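Side-chain contacts in galactokinase (Bifidobacterium longum subsp. infantis ATCC 15697 = JCM 1222 = DSM 20088, PDB 6TEQ), which probably transfers phosphate from ATP to galactose, as a galactokinase of the GHMP kinase family: residues E8-T11 against H12-V16; Q18-K21 against L22-T26; D101-S104 against A105-G109; R197-E200 against G201-L204. One frame throughout, in Å; residues are numbered along the deposited sequence. Where two conformers were deposited one is given.

Contacts 1 and 2 follow one another along helix 12-27, one at its amino end and the other in its second half, and touch where Leu-10 CD2 packs 3.7 Å from Gln-18 NE2. Contact 1 is a surface contact held by helix capping. Contact 2 is partly buried, with a salt bridge on its exposed side and apolar residues against the sheet. Contact 3 also opens a helix, 105-116, but is largely buried; there a threonine hydroxyl donates to a backbone carbonyl, whereas in contact 1 a carboxylate accepts from a backbone N-H. Contact 4, partly buried, turns from a helix end into a strand, with a histidine-to-carbonyl bond and Cys-Leu packing.

Contact 1 of 4, residues E8-T11 against H12-V16; sequences EPLT and HEEGV
Beyond Thr-11 the chain passes from an extended loop into helix 12-27, and Gly-15 N closes the first turn on Thr-11 O at 2.9 Å. Thr-11 is the N-cap, and a short hydroxyl-bearing residue suits that place. Its OG1 stands between the backbone N and the carbonyl carbon (chi1 67°), a position from which it faces the helix end and accepts from Glu-14 N at 3.1 Å. Glu-14 returns the favour. Its CG lies anti to the carbonyl carbon and the chain runs on extended, carrying OE1 back to within 3.0 Å of Thr-11 N. That bond is nearly straight at the hydrogen (170°), although the donor comes to the anti side of OE1 and 34° out of the carboxylate plane. A water bridges OE1 and Pro-9 O, donating to both, so the same oxygen ties in the loop two residues further back. With an alanine at Glu-14, Thr-11 N would probably be left without its mate and the incoming loop freer to swing. The two side chains are tightly fitted, Thr-11 OG1 lying 3.2 Å from Glu-14 CG. On the apolar side, the side chain of Leu-10 passes at a slant to that of Glu-14, its CD2 4.0 Å from Glu-14 CB, and also meets Phe-65 and Cys-132. Gly-15, buried in the first turn, comes within 4.3 Å of Leu-10 CB through its N. A carboxylate at a helix amino end probably also gains from the helix dipole. The reciprocal pair of bonds between Thr-11 and Glu-14 is a capping box.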
loop_
_atom_site.group_PDB
_atom_site.type_symbol
_atom_site.label_atom_id
_atom_site.label_comp_id
_atom_site.label_asym_id
_atom_site.label_seq_id
_atom_site.Cartn_x
_atom_site.Cartn_y
_atom_site.Cartn_z
ATOM N N GLU A 8 -9.784 11.551 -10.090
ATOM C CA GLU A 8 -10.899 10.584 -10.202
ATOM C C GLU A 8 -10.338 9.218 -10.601
ATOM O O GLU A 8 -9.316 9.123 -11.285
ATOM C CB GLU A 8 -11.942 11.102 -11.183
ATOM C CG GLU A 8 -12.707 12.313 -10.675
ATOM C CD GLU A 8 -13.463 12.060 -9.381
ATOM O OE1 GLU A 8 -13.448 12.923 -8.463
ATOM O OE2 GLU A 8 -14.022 10.967 -9.266
ATOM N N PRO A 9 -10.965 8.091 -10.205
ATOM C CA PRO A 9 -10.463 6.819 -10.693
ATOM C C PRO A 9 -10.967 6.598 -12.129
ATOM O O PRO A 9 -12.038 6.991 -12.523
ATOM C CB PRO A 9 -11.118 5.773 -9.781
ATOM C CG PRO A 9 -12.353 6.473 -9.285
ATOM C CD PRO A 9 -12.002 7.948 -9.188
ATOM N N LEU A 10 -10.131 5.932 -12.901
ATOM C CA LEU A 10 -10.482 5.399 -14.210
ATOM C C LEU A 10 -11.589 4.366 -14.022
ATOM O O LEU A 10 -11.478 3.433 -13.173
ATOM C CB LEU A 10 -9.254 4.756 -14.882
ATOM C CG LEU A 10 -8.109 5.669 -15.294
ATOM C CD1 LEU A 10 -6.879 4.811 -15.589
ATOM C CD2 LEU A 10 -8.457 6.537 -16.497
ATOM N N THR A 11 -12.590 4.447 -14.867
ATOM C CA THR A 11 -13.600 3.386 -14.965
ATOM C C THR A 11 -12.975 2.132 -15.606
ATOM O O THR A 11 -11.890 2.213 -16.246
ATOM C CB THR A 11 -14.821 3.881 -15.757
ATOM O OG1 THR A 11 -14.415 4.086 -17.111
ATOM C CG2 THR A 11 -15.421 5.136 -15.168
ATOM N N HIS A 12 -13.645 1.008 -15.409
ATOM C CA HIS A 12 -13.285 -0.261 -16.088
ATOM C C HIS A 12 -13.105 0.063 -17.577
ATOM O O HIS A 12 -12.107 -0.345 -18.179
ATOM C CB HIS A 12 -14.339 -1.322 -15.747
ATOM C CG HIS A 12 -14.548 -2.373 -16.784
ATOM N ND1 HIS A 12 -13.655 -3.412 -16.952
ATOM C CD2 HIS A 12 -15.526 -2.538 -17.713
ATOM C CE1 HIS A 12 -14.089 -4.187 -17.925
ATOM N NE2 HIS A 12 -15.230 -3.686 -18.407
ATOM N N GLU A 13 -14.082 0.756 -18.175
ATOM C CA GLU A 13 -14.091 0.995 -19.649
ATOM C C GLU A 13 -12.881 1.852 -20.044
ATOM O O GLU A 13 -12.217 1.557 -21.040
ATOM C CB GLU A 13 -15.417 1.629 -20.066
ATOM C CG GLU A 13 -16.625 0.716 -19.830
ATOM C CD GLU A 13 -17.242 0.574 -18.429
ATOM O OE1 GLU A 13 -16.776 1.221 -17.401
ATOM O OE2 GLU A 13 -18.199 -0.224 -18.357
ATOM N N GLU A 14 -12.553 2.873 -19.264
ATOM C CA GLU A 14 -11.451 3.818 -19.553
ATOM C C GLU A 14 -10.118 3.098 -19.419
ATOM O O GLU A 14 -9.247 3.286 -20.281
ATOM C CB GLU A 14 -11.533 4.973 -18.551
ATOM C CG GLU A 14 -12.590 6.027 -18.888
ATOM C CD GLU A 14 -12.906 7.028 -17.786
ATOM O OE1 GLU A 14 -12.472 6.842 -16.610
ATOM O OE2 GLU A 14 -13.574 8.031 -18.141
ATOM N N GLY A 15 -9.941 2.345 -18.335
ATOM C CA GLY A 15 -8.690 1.625 -18.089
ATOM C C GLY A 15 -8.424 0.617 -19.189
ATOM O O GLY A 15 -7.303 0.555 -19.743
ATOM N N VAL A 16 -9.439 -0.163 -19.533
ATOM C CA VAL A 16 -9.283 -1.167 -20.617
ATOM C C VAL A 16 -8.978 -0.415 -21.912
ATOM O O VAL A 16 -8.071 -0.832 -22.665
ATOM C CB VAL A 16 -10.498 -2.083 -20.740
ATOM C CG1 VAL A 16 -10.473 -2.920 -21.995
ATOM C CG2 VAL A 16 -10.614 -2.974 -19.514
HETATM O O HOH W 1 -12.541 8.574 -14.762
#

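Contact 2 of 4, residues Q18-K21 against L22-T26; sequences QATK and LFVDT
Lys-21 and Asp-25, one helical turn apart, meet because the lysine chain leaves with CG anti to the backbone N (chi1 175°) and runs extended as far as CE, while Asp-25 has CG beside its own N (chi1 -74°), turned back along the helix. A bend at the last lysine torsion (chi4 23°) then brings NZ to 2.9 Å from Asp-25 OD2. The ammonium uses the syn lone pair of that oxygen, and the two chains meet at a slant. The lysine methylenes share in the contact, CG lying 3.5 Å from OD2. Beneath the bridge, Asp-25 N bonds to Lys-21 O at 2.8 Å. A second polar pairing follows one step on: Thr-26 OG1 donates to Leu-22 O at 2.6 Å, and Thr-26 N reaches the same oxygen from the other face of its plane. Ala-19, Leu-22 and Phe-23 belong to the side of helix 12-27 that packs on the sheet; Ala-19 is small enough to sit close to Phe-65 and Ala-67, while Phe-23 covers Ala-67 and Ala-128. Long, flexible Lys-21 and short, charged Asp-25 suit the exposed side. Their opposite charges probably add to the helix's stability, though a solvent-facing pair is likely to contribute modestly.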
loop_
_atom_site.group_PDB
_atom_site.type_symbol
_atom_site.label_atom_id
_atom_site.label_comp_id
_atom_site.label_asym_id
_atom_site.label_seq_id
_atom_site.Cartn_x
_atom_site.Cartn_y
_atom_site.Cartn_z
ATOM N N GLN A 18 -7.729 2.543 -22.576
ATOM C CA GLN A 18 -6.448 3.272 -22.612
ATOM C C GLN A 18 -5.266 2.309 -22.613
ATOM O O GLN A 18 -4.266 2.544 -23.330
ATOM C CB GLN A 18 -6.399 4.244 -21.432
ATOM C CG GLN A 18 -7.319 5.444 -21.616
ATOM C CD GLN A 18 -7.355 6.348 -20.406
ATOM O OE1 GLN A 18 -6.326 6.651 -19.850
ATOM N NE2 GLN A 18 -8.506 6.961 -20.162
ATOM N N ALA A 19 -5.323 1.247 -21.812
ATOM C CA ALA A 19 -4.239 0.248 -21.742
ATOM C C ALA A 19 -4.167 -0.478 -23.072
ATOM O O ALA A 19 -3.039 -0.691 -23.590
ATOM C CB ALA A 19 -4.482 -0.711 -20.623
ATOM N N THR A 20 -5.324 -0.780 -23.654
ATOM C CA THR A 20 -5.379 -1.517 -24.951
ATOM C C THR A 20 -4.787 -0.639 -26.054
ATOM O O THR A 20 -3.972 -1.109 -26.794
ATOM C CB THR A 20 -6.780 -1.990 -25.283
ATOM O OG1 THR A 20 -7.262 -2.847 -24.241
ATOM C CG2 THR A 20 -6.763 -2.749 -26.588
ATOM N N LYS A 21 -5.200 0.622 -26.129
ATOM C CA LYS A 21 -4.703 1.555 -27.151
ATOM C C LYS A 21 -3.172 1.720 -27.002
ATOM O O LYS A 21 -2.449 1.741 -28.018
ATOM C CB LYS A 21 -5.467 2.884 -27.039
ATOM C CG LYS A 21 -4.987 4.007 -27.971
ATOM C CD LYS A 21 -5.978 5.121 -28.078
ATOM C CE LYS A 21 -5.524 6.391 -28.805
ATOM N NZ LYS A 21 -4.407 6.194 -29.750
ATOM N N LEU A 22 -2.643 1.901 -25.793
ATOM C CA LEU A 22 -1.194 2.084 -25.638
ATOM C C LEU A 22 -0.489 0.804 -26.106
ATOM O O LEU A 22 0.597 0.855 -26.716
ATOM C CB LEU A 22 -0.856 2.411 -24.189
ATOM C CG LEU A 22 0.613 2.581 -23.872
ATOM C CD1 LEU A 22 1.200 3.731 -24.650
ATOM C CD2 LEU A 22 0.809 2.873 -22.399
ATOM N N PHE A 23 -1.082 -0.325 -25.812
ATOM C CA PHE A 23 -0.480 -1.625 -26.205
ATOM C C PHE A 23 -0.451 -1.713 -27.747
ATOM O O PHE A 23 0.621 -1.987 -28.307
ATOM C CB PHE A 23 -1.292 -2.790 -25.637
ATOM C CG PHE A 23 -0.613 -4.107 -25.857
ATOM C CD1 PHE A 23 -0.677 -4.706 -27.122
ATOM C CD2 PHE A 23 0.129 -4.688 -24.854
ATOM C CE1 PHE A 23 -0.032 -5.896 -27.323
ATOM C CE2 PHE A 23 0.779 -5.899 -25.049
ATOM C CZ PHE A 23 0.696 -6.489 -26.290
ATOM N N VAL A 24 -1.559 -1.407 -28.414
ATOM C CA VAL A 24 -1.681 -1.545 -29.901
ATOM C C VAL A 24 -0.781 -0.487 -30.530
ATOM O O VAL A 24 -0.026 -0.837 -31.483
ATOM C CB VAL A 24 -3.155 -1.462 -30.358
ATOM C CG1 VAL A 24 -3.295 -1.313 -31.875
ATOM C CG2 VAL A 24 -3.946 -2.701 -29.927
ATOM N N ASP A 25 -0.793 0.755 -30.023
ATOM C CA ASP A 25 0.103 1.847 -30.511
ATOM C C ASP A 25 1.601 1.483 -30.392
ATOM O O ASP A 25 2.467 1.983 -31.164
ATOM C CB ASP A 25 -0.196 3.132 -29.731
ATOM C CG ASP A 25 -1.513 3.729 -30.181
ATOM O OD1 ASP A 25 -2.084 3.200 -31.186
ATOM O OD2 ASP A 25 -1.962 4.687 -29.534
ATOM N N THR A 26 1.970 0.745 -29.376
ATOM C CA THR A 26 3.381 0.492 -29.048
ATOM C C THR A 26 3.837 -0.780 -29.780
ATOM O O THR A 26 4.969 -0.758 -30.306
ATOM C CB THR A 26 3.592 0.370 -27.547
ATOM O OG1 THR A 26 3.117 1.497 -26.833
ATOM C CG2 THR A 26 5.055 0.148 -27.256
#

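Contact 3 of 4, residues D101-S104 against A105-G109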
loop_
_atom_site.group_PDB
_atom_site.type_symbol
_atom_site.label_atom_id
_atom_site.label_comp_id
_atom_site.label_asym_id
_atom_site.label_seq_id
_atom_site.Cartn_x
_atom_site.Cartn_y
_atom_site.Cartn_z
ATOM N N ASP A 101 17.147 -2.007 -15.489
ATOM C CA ASP A 101 17.302 -0.528 -15.367
ATOM C C ASP A 101 15.916 0.168 -15.229
ATOM O O ASP A 101 15.146 0.086 -16.185
ATOM C CB ASP A 101 18.206 -0.029 -16.494
ATOM C CG ASP A 101 19.558 -0.714 -16.524
ATOM O OD1 ASP A 101 20.174 -0.843 -15.434
ATOM O OD2 ASP A 101 19.982 -1.132 -17.621
ATOM N N GLY A 102 15.623 0.770 -14.046
ATOM C CA GLY A 102 14.578 1.803 -13.780
ATOM C C GLY A 102 13.222 1.170 -13.392
ATOM O O GLY A 102 13.209 0.036 -12.829
ATOM N N TRP A 103 12.099 1.848 -13.655
ATOM C CA TRP A 103 10.698 1.432 -13.335
ATOM C C TRP A 103 10.366 0.014 -13.885
ATOM O O TRP A 103 9.500 -0.679 -13.267
ATOM C CB TRP A 103 9.704 2.473 -13.863
ATOM C CG TRP A 103 9.420 2.383 -15.336
ATOM C CD1 TRP A 103 10.058 3.058 -16.335
ATOM C CD2 TRP A 103 8.364 1.651 -15.992
ATOM N NE1 TRP A 103 9.484 2.783 -17.544
ATOM C CE2 TRP A 103 8.472 1.885 -17.384
ATOM C CE3 TRP A 103 7.399 0.762 -15.565
ATOM C CZ2 TRP A 103 7.579 1.370 -18.314
ATOM C CZ3 TRP A 103 6.526 0.225 -16.483
ATOM C CH2 TRP A 103 6.656 0.465 -17.840
ATOM N N SER A 104 10.948 -0.382 -15.002
ATOM C CA SER A 104 10.680 -1.688 -15.648
ATOM C C SER A 104 11.130 -2.836 -14.757
ATOM O O SER A 104 10.717 -3.956 -14.963
ATOM C CB SER A 104 11.303 -1.809 -17.037
ATOM O OG SER A 104 12.716 -1.747 -16.997
ATOM N N ALA A 105 11.947 -2.562 -13.762
ATOM C CA ALA A 105 12.367 -3.602 -12.794
ATOM C C ALA A 105 11.113 -4.157 -12.100
ATOM O O ALA A 105 11.137 -5.313 -11.705
ATOM C CB ALA A 105 13.309 -3.002 -11.772
ATOM N N TYR A 106 10.105 -3.331 -11.852
ATOM C CA TYR A 106 8.912 -3.788 -11.093
ATOM C C TYR A 106 8.135 -4.860 -11.852
ATOM O O TYR A 106 8.012 -6.003 -11.365
ATOM C CB TYR A 106 8.042 -2.578 -10.729
ATOM C CG TYR A 106 8.644 -1.695 -9.648
ATOM C CD1 TYR A 106 8.322 -1.875 -8.320
ATOM C CD2 TYR A 106 9.502 -0.662 -9.958
ATOM C CE1 TYR A 106 8.847 -1.078 -7.328
ATOM C CE2 TYR A 106 10.010 0.176 -8.967
ATOM C CZ TYR A 106 9.671 -0.024 -7.649
ATOM O OH TYR A 106 10.143 0.742 -6.617
ATOM N N PRO A 107 7.641 -4.622 -13.105
ATOM C CA PRO A 107 6.980 -5.712 -13.808
ATOM C C PRO A 107 7.940 -6.847 -14.218
ATOM O O PRO A 107 7.586 -8.021 -14.105
ATOM C CB PRO A 107 6.301 -5.012 -15.019
ATOM C CG PRO A 107 7.168 -3.759 -15.274
ATOM C CD PRO A 107 7.570 -3.359 -13.857
ATOM N N THR A 108 9.165 -6.513 -14.697
ATOM C CA THR A 108 10.067 -7.570 -15.169
ATOM C C THR A 108 10.357 -8.483 -13.986
ATOM O O THR A 108 10.477 -9.707 -14.134
ATOM C CB THR A 108 11.357 -6.963 -15.702
ATOM O OG1 THR A 108 10.985 -5.995 -16.681
ATOM C CG2 THR A 108 12.253 -8.002 -16.298
ATOM N N GLY A 109 10.551 -7.856 -12.827
ATOM C CA GLY A 109 10.996 -8.598 -11.623
ATOM C C GLY A 109 9.928 -9.579 -11.157
ATOM O O GLY A 109 10.256 -10.577 -10.531
#
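Thr-108 and Ser-104 form the tight part of the first turn of helix 105-116, in the GHMP kinase N-terminal domain. Two donors grip Ser-104 O: Thr-108 N at 3.0 Å, nearly in line with the carbonyl, and Thr-108 OG1 at 2.7 Å, from above the carbonyl plane. The hydroxyl gets there because it lies anti to the carbonyl carbon (chi1 -54°), and threonine suits this buried spot because the helix satisfies its polar atom while Leu-95, Val-76 and Val-100 pack around it. Were a valine to replace Thr-108, Ser-104 O would probably lose its second donor and an apolar methyl would press on that oxygen. The loop side is more exposed and held by backbone bonds: Gly-102 turns the chain with a positive phi, and its O accepts from Ala-105 N, as Trp-103 O does from Tyr-106 N. Packing is looser here, the side chains of Trp-103 and Pro-107 coming no nearer than 4.2 Å, CZ3 to CG. Proline suits the first turn, where its missing N-H costs little. Trp-103 lies near Ser-80 and Tyr-106 beside Glu-179, which bind ADP and magnesium in other crystal structures of this protein. The Tyr-106 ring edge brings CD2 to 3.3 Å from Trp-103 O.

Contact 4 of 4, residues R197-E200 against G201-L204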
loop_
_atom_site.group_PDB
_atom_site.type_symbol
_atom_site.label_atom_id
_atom_site.label_comp_id
_atom_site.label_asym_id
_atom_site.label_seq_id
_atom_site.Cartn_x
_atom_site.Cartn_y
_atom_site.Cartn_z
ATOM N N ARG A 197 -6.230 -8.843 -2.230
ATOM C CA ARG A 197 -7.108 -9.590 -1.312
ATOM C C ARG A 197 -8.199 -8.754 -0.680
ATOM O O ARG A 197 -9.141 -9.369 -0.105
ATOM C CB ARG A 197 -6.290 -10.299 -0.220
ATOM C CG ARG A 197 -5.265 -11.239 -0.788
ATOM C CD ARG A 197 -4.403 -11.716 0.294
ATOM N NE ARG A 197 -5.087 -12.769 1.071
ATOM C CZ ARG A 197 -4.616 -13.338 2.129
ATOM N NH1 ARG A 197 -3.479 -12.907 2.686
ATOM N NH2 ARG A 197 -5.295 -14.355 2.649
ATOM N N CYS A 198 -8.199 -7.442 -0.864
ATOM C CA CYS A 198 -9.308 -6.611 -0.348
ATOM C C CYS A 198 -10.596 -6.962 -1.072
ATOM O O CYS A 198 -10.531 -7.519 -2.203
ATOM C CB CYS A 198 -8.986 -5.142 -0.446
ATOM S SG CYS A 198 -7.801 -4.557 0.786
ATOM N N THR A 199 -11.705 -6.617 -0.456
ATOM C CA THR A 199 -13.006 -6.739 -1.122
ATOM C C THR A 199 -13.790 -5.425 -1.001
ATOM O O THR A 199 -13.603 -4.628 -0.084
ATOM C CB THR A 199 -13.779 -7.936 -0.576
ATOM O OG1 THR A 199 -14.071 -7.717 0.818
ATOM C CG2 THR A 199 -13.042 -9.246 -0.736
ATOM N N GLU A 200 -14.684 -5.240 -1.919
ATOM C CA GLU A 200 -15.548 -4.041 -1.943
ATOM C C GLU A 200 -16.364 -3.952 -0.644
ATOM O O GLU A 200 -16.845 -4.976 -0.148
ATOM C CB GLU A 200 -16.479 -4.070 -3.136
ATOM C CG GLU A 200 -17.292 -2.794 -3.287
ATOM C CD GLU A 200 -18.551 -2.656 -2.426
ATOM O OE1 GLU A 200 -19.146 -3.720 -2.041
ATOM O OE2 GLU A 200 -18.934 -1.475 -2.113
ATOM N N GLY A 201 -16.401 -2.762 -0.068
ATOM C CA GLY A 201 -17.126 -2.490 1.181
ATOM C C GLY A 201 -16.476 -3.051 2.441
ATOM O O GLY A 201 -17.159 -3.028 3.490
ATOM N N HIS A 202 -15.254 -3.577 2.374
ATOM C CA HIS A 202 -14.573 -4.179 3.527
ATOM C C HIS A 202 -13.131 -3.692 3.612
ATOM O O HIS A 202 -12.536 -3.399 2.563
ATOM C CB HIS A 202 -14.589 -5.702 3.393
ATOM C CG HIS A 202 -15.946 -6.273 3.462
ATOM N ND1 HIS A 202 -16.827 -6.193 2.407
ATOM C CD2 HIS A 202 -16.581 -6.887 4.477
ATOM C CE1 HIS A 202 -17.950 -6.801 2.767
ATOM N NE2 HIS A 202 -17.845 -7.222 4.050
ATOM N N ALA A 203 -12.617 -3.670 4.844
ATOM C CA ALA A 203 -11.194 -3.532 5.139
ATOM C C ALA A 203 -10.622 -4.922 5.387
ATOM O O ALA A 203 -11.348 -5.780 5.886
ATOM C CB ALA A 203 -11.062 -2.568 6.310
ATOM N N LEU A 204 -9.366 -5.078 5.073
ATOM C CA LEU A 204 -8.689 -6.337 5.188
ATOM C C LEU A 204 -7.913 -6.395 6.517
ATOM O O LEU A 204 -6.857 -5.692 6.699
ATOM C CB LEU A 204 -7.746 -6.473 4.008
ATOM C CG LEU A 204 -7.044 -7.832 3.938
ATOM C CD1 LEU A 204 -8.005 -8.869 3.409
ATOM C CD2 LEU A 204 -5.817 -7.763 3.063
HETATM O O HOH W 2 -10.927 -5.723 2.178
#
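Thr-199 and His-202 stand at the ends of a type II beta turn that reverses the chain between helix 190-197 and strand 202-207, in the N-terminal part of the fold. His-202 N closes it on Thr-199 O at 3.1 Å, and Gly-201 takes the third position with its positive phi, where a side chain would run into Glu-200 O. The two end side chains cross at a slant, Thr-199 OG1 coming 3.3 Å from His-202 CB; that hydroxyl has its polar partner in Gln-220. With CG anti to the carbonyl carbon (chi1 -65°), the imidazole is placed beside the turn, its ND1 edge facing Glu-200 O. Further from the turn, Leu-204 points back at the preceding chain: its CB packs 3.7 Å from Cys-198 SG, and CD1 lies at the same distance from Arg-197 O. Cys-198, small and apolar, lets Leu-204 pack directly on its sulfur while also touching Ala-59. The guanidinium of Arg-197 is engaged in a salt bridge with Asp-165. A water accepts from Thr-199 N and gives a weak bond to His-202 O. The ring adds a second bond to the turn, His-202 ND1 donating to Glu-200 O at 2.8 Å with the oxygen almost in the imidazole plane.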